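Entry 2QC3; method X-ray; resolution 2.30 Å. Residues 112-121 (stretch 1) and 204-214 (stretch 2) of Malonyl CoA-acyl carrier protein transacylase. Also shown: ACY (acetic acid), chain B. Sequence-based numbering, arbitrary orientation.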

# COMPACT_ATOMS: atom_id res chain seq x y z
N ALA A 112 -12.11 6.13 -4.69
CA ALA A 112 -12.60 5.85 -6.04
C ALA A 112 -11.43 5.52 -6.98
O ALA A 112 -11.56 4.67 -7.86
CB ALA A 112 -13.37 7.05 -6.58
N LEU A 113 -10.30 6.20 -6.79
CA LEU A 113 -9.12 5.96 -7.61
C LEU A 113 -8.58 4.58 -7.29
O LEU A 113 -8.10 3.85 -8.16
CB LEU A 113 -8.04 7.01 -7.33
CG LEU A 113 -6.76 6.85 -8.14
CD1 LEU A 113 -7.08 6.99 -9.63
CD2 LEU A 113 -5.72 7.88 -7.70
N ALA A 114 -8.66 4.22 -6.02
CA ALA A 114 -8.21 2.92 -5.58
C ALA A 114 -9.12 1.84 -6.20
O ALA A 114 -8.65 0.79 -6.65
CB ALA A 114 -8.23 2.87 -4.05
N ALA A 115 -10.42 2.09 -6.23
CA ALA A 115 -11.37 1.14 -6.81
C ALA A 115 -11.07 0.93 -8.30
O ALA A 115 -11.22 -0.18 -8.82
CB ALA A 115 -12.80 1.63 -6.62
N THR A 116 -10.67 1.99 -8.99
CA THR A 116 -10.34 1.90 -10.40
C THR A 116 -9.07 1.08 -10.57
O THR A 116 -8.97 0.25 -11.47
CB THR A 116 -10.11 3.29 -11.02
OG1 THR A 116 -11.34 4.02 -11.01
CG2 THR A 116 -9.61 3.17 -12.45
N ARG A 117 -8.10 1.34 -9.70
CA ARG A 117 -6.82 0.64 -9.74
C ARG A 117 -7.08 -0.86 -9.57
O ARG A 117 -6.45 -1.68 -10.22
CB ARG A 117 -5.92 1.15 -8.61
CG ARG A 117 -4.46 0.68 -8.67
CD ARG A 117 -3.64 1.39 -7.59
NE ARG A 117 -2.20 1.14 -7.69
CZ ARG A 117 -1.61 0.01 -7.32
NH1 ARG A 117 -2.31 -0.99 -6.82
NH2 ARG A 117 -0.29 -0.11 -7.44
N GLY A 118 -8.02 -1.20 -8.71
CA GLY A 118 -8.33 -2.60 -8.48
C GLY A 118 -9.04 -3.27 -9.65
O GLY A 118 -8.66 -4.37 -10.07
N ALA A 119 -10.07 -2.62 -10.16
CA ALA A 119 -10.83 -3.16 -11.29
C ALA A 119 -9.94 -3.31 -12.52
O ALA A 119 -10.03 -4.31 -13.23
CB ALA A 119 -12.02 -2.24 -11.62
N GLU A 120 -9.10 -2.31 -12.77
CA GLU A 120 -8.20 -2.37 -13.92
C GLU A 120 -7.14 -3.46 -13.79
O GLU A 120 -6.85 -4.17 -14.75
CB GLU A 120 -7.51 -1.02 -14.13
CG GLU A 120 -8.43 0.06 -14.64
CD GLU A 120 -9.19 -0.36 -15.89
OE1 GLU A 120 -8.55 -0.88 -16.83
OE2 GLU A 120 -10.42 -0.18 -15.93
N MET A 121 -6.55 -3.59 -12.60
CA MET A 121 -5.53 -4.61 -12.41
C MET A 121 -6.16 -6.00 -12.47
O MET A 121 -5.56 -6.94 -12.99
CB MET A 121 -4.81 -4.39 -11.08
CG MET A 121 -3.87 -3.18 -11.07
SD MET A 121 -3.14 -2.85 -9.44
CE MET A 121 -2.21 -4.35 -9.17
N ASP A 204 -4.06 2.37 -18.92
CA ASP A 204 -5.01 3.27 -19.58
C ASP A 204 -6.13 3.74 -18.67
O ASP A 204 -6.35 4.94 -18.52
CB ASP A 204 -5.60 2.60 -20.82
CG ASP A 204 -4.67 2.64 -22.01
OD1 ASP A 204 -5.03 2.12 -23.08
OD2 ASP A 204 -3.56 3.20 -21.87
N GLY A 205 -6.84 2.79 -18.08
CA GLY A 205 -7.94 3.13 -17.20
C GLY A 205 -7.47 3.85 -15.95
O GLY A 205 -8.07 4.84 -15.53
N PHE A 206 -6.39 3.36 -15.35
CA PHE A 206 -5.86 3.97 -14.15
C PHE A 206 -5.35 5.38 -14.46
O PHE A 206 -5.59 6.32 -13.71
CB PHE A 206 -4.74 3.11 -13.56
CG PHE A 206 -4.28 3.55 -12.20
CD1 PHE A 206 -5.20 3.74 -11.17
CD2 PHE A 206 -2.93 3.78 -11.95
CE1 PHE A 206 -4.78 4.15 -9.90
CE2 PHE A 206 -2.50 4.19 -10.68
CZ PHE A 206 -3.43 4.37 -9.65
N ALA A 207 -4.64 5.51 -15.57
CA ALA A 207 -4.09 6.80 -15.98
C ALA A 207 -5.19 7.82 -16.26
O ALA A 207 -5.08 8.98 -15.86
CB ALA A 207 -3.20 6.62 -17.21
N ALA A 208 -6.25 7.39 -16.93
CA ALA A 208 -7.36 8.29 -17.26
C ALA A 208 -8.07 8.76 -15.99
O ALA A 208 -8.39 9.93 -15.85
CB ALA A 208 -8.35 7.59 -18.19
N ALA A 209 -8.31 7.83 -15.07
CA ALA A 209 -8.97 8.17 -13.82
C ALA A 209 -8.16 9.22 -13.05
O ALA A 209 -8.69 10.22 -12.58
CB ALA A 209 -9.17 6.92 -12.96
N ALA A 210 -6.86 8.97 -12.92
CA ALA A 210 -5.98 9.90 -12.20
C ALA A 210 -5.93 11.30 -12.82
O ALA A 210 -5.95 12.29 -12.11
CB ALA A 210 -4.57 9.32 -12.12
N ALA A 211 -5.88 11.37 -14.15
CA ALA A 211 -5.81 12.65 -14.86
C ALA A 211 -7.05 13.54 -14.71
O ALA A 211 -7.00 14.73 -15.01
CB ALA A 211 -5.52 12.41 -16.34
N ASN A 212 -8.15 12.96 -14.24
CA ASN A 212 -9.39 13.71 -14.05
C ASN A 212 -9.67 14.11 -12.61
O ASN A 212 -10.62 14.83 -12.33
CB ASN A 212 -10.57 12.88 -14.57
CG ASN A 212 -10.70 12.94 -16.08
OD1 ASN A 212 -11.16 13.94 -16.63
ND2 ASN A 212 -10.28 11.87 -16.75
N ILE A 213 -8.82 13.65 -11.70
CA ILE A 213 -8.98 13.96 -10.28
C ILE A 213 -8.32 15.29 -9.93
O ILE A 213 -7.26 15.61 -10.46
CB ILE A 213 -8.34 12.85 -9.40
CG1 ILE A 213 -9.08 11.53 -9.61
CG2 ILE A 213 -8.36 13.26 -7.94
CD1 ILE A 213 -8.38 10.34 -8.97
N ALA A 214 -8.96 16.06 -9.04
CA ALA A 214 -8.40 17.33 -8.61
C ALA A 214 -7.27 17.04 -7.63
O ALA A 214 -7.43 16.26 -6.69
CB ALA A 214 -9.49 18.18 -7.91
C ACY B . -0.83 -3.53 -4.73
O ACY B . -0.61 -2.95 -5.78
OXT ACY B . -1.45 -2.91 -3.71
CH3 ACY B . -0.39 -4.96 -4.56
O HOH W 1 -7.12 -0.06 -18.58

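How do the two backbones run? The contact is mainly helix against helix, with Ile213 joining from the loop that follows the second helix, and the helix axes lie nearly antiparallel, at 167°, approaching to 8.9 Å. The register pairs Leu113 with Ala209, Arg117 with Phe206 and Glu120 with Gly205; Arg117 CA and Phe206 CA come within 5.6 Å.

What fills the gap between them? Mostly apolar carbon. Leu113 reaches across so that its CD1 lies 3.7 Å from Phe206 CE1, 3.7 Å from Ile213 CD1 and 3.9 Å from Ala209 CB. Thr116 adds its methyl, CG2 standing 3.8 Å from Ala209 CB.

How does a charged arginine suit an aromatic neighbor? Its extended aliphatic part packs on the ring: Arg117 CG sits over one face of the Phe206 ring, 4.0 Å from the centroid, in a CH-pi contact. Farther out, Arg117 NH1 donates a hydrogen bond to O of the acetic acid (2.8 Å), which probably came from the crystallization liquor.

Does anything polar join the helices? No direct hydrogen bond crosses, but a water bridges them, donating to Glu120 OE1 at 2.4 Å and accepting from Gly205 N at 2.9 Å. Glycine leaves room here: Glu120 CD lies 3.9 Å from Gly205 CA, and a CB on that residue would clash with Glu120 CD.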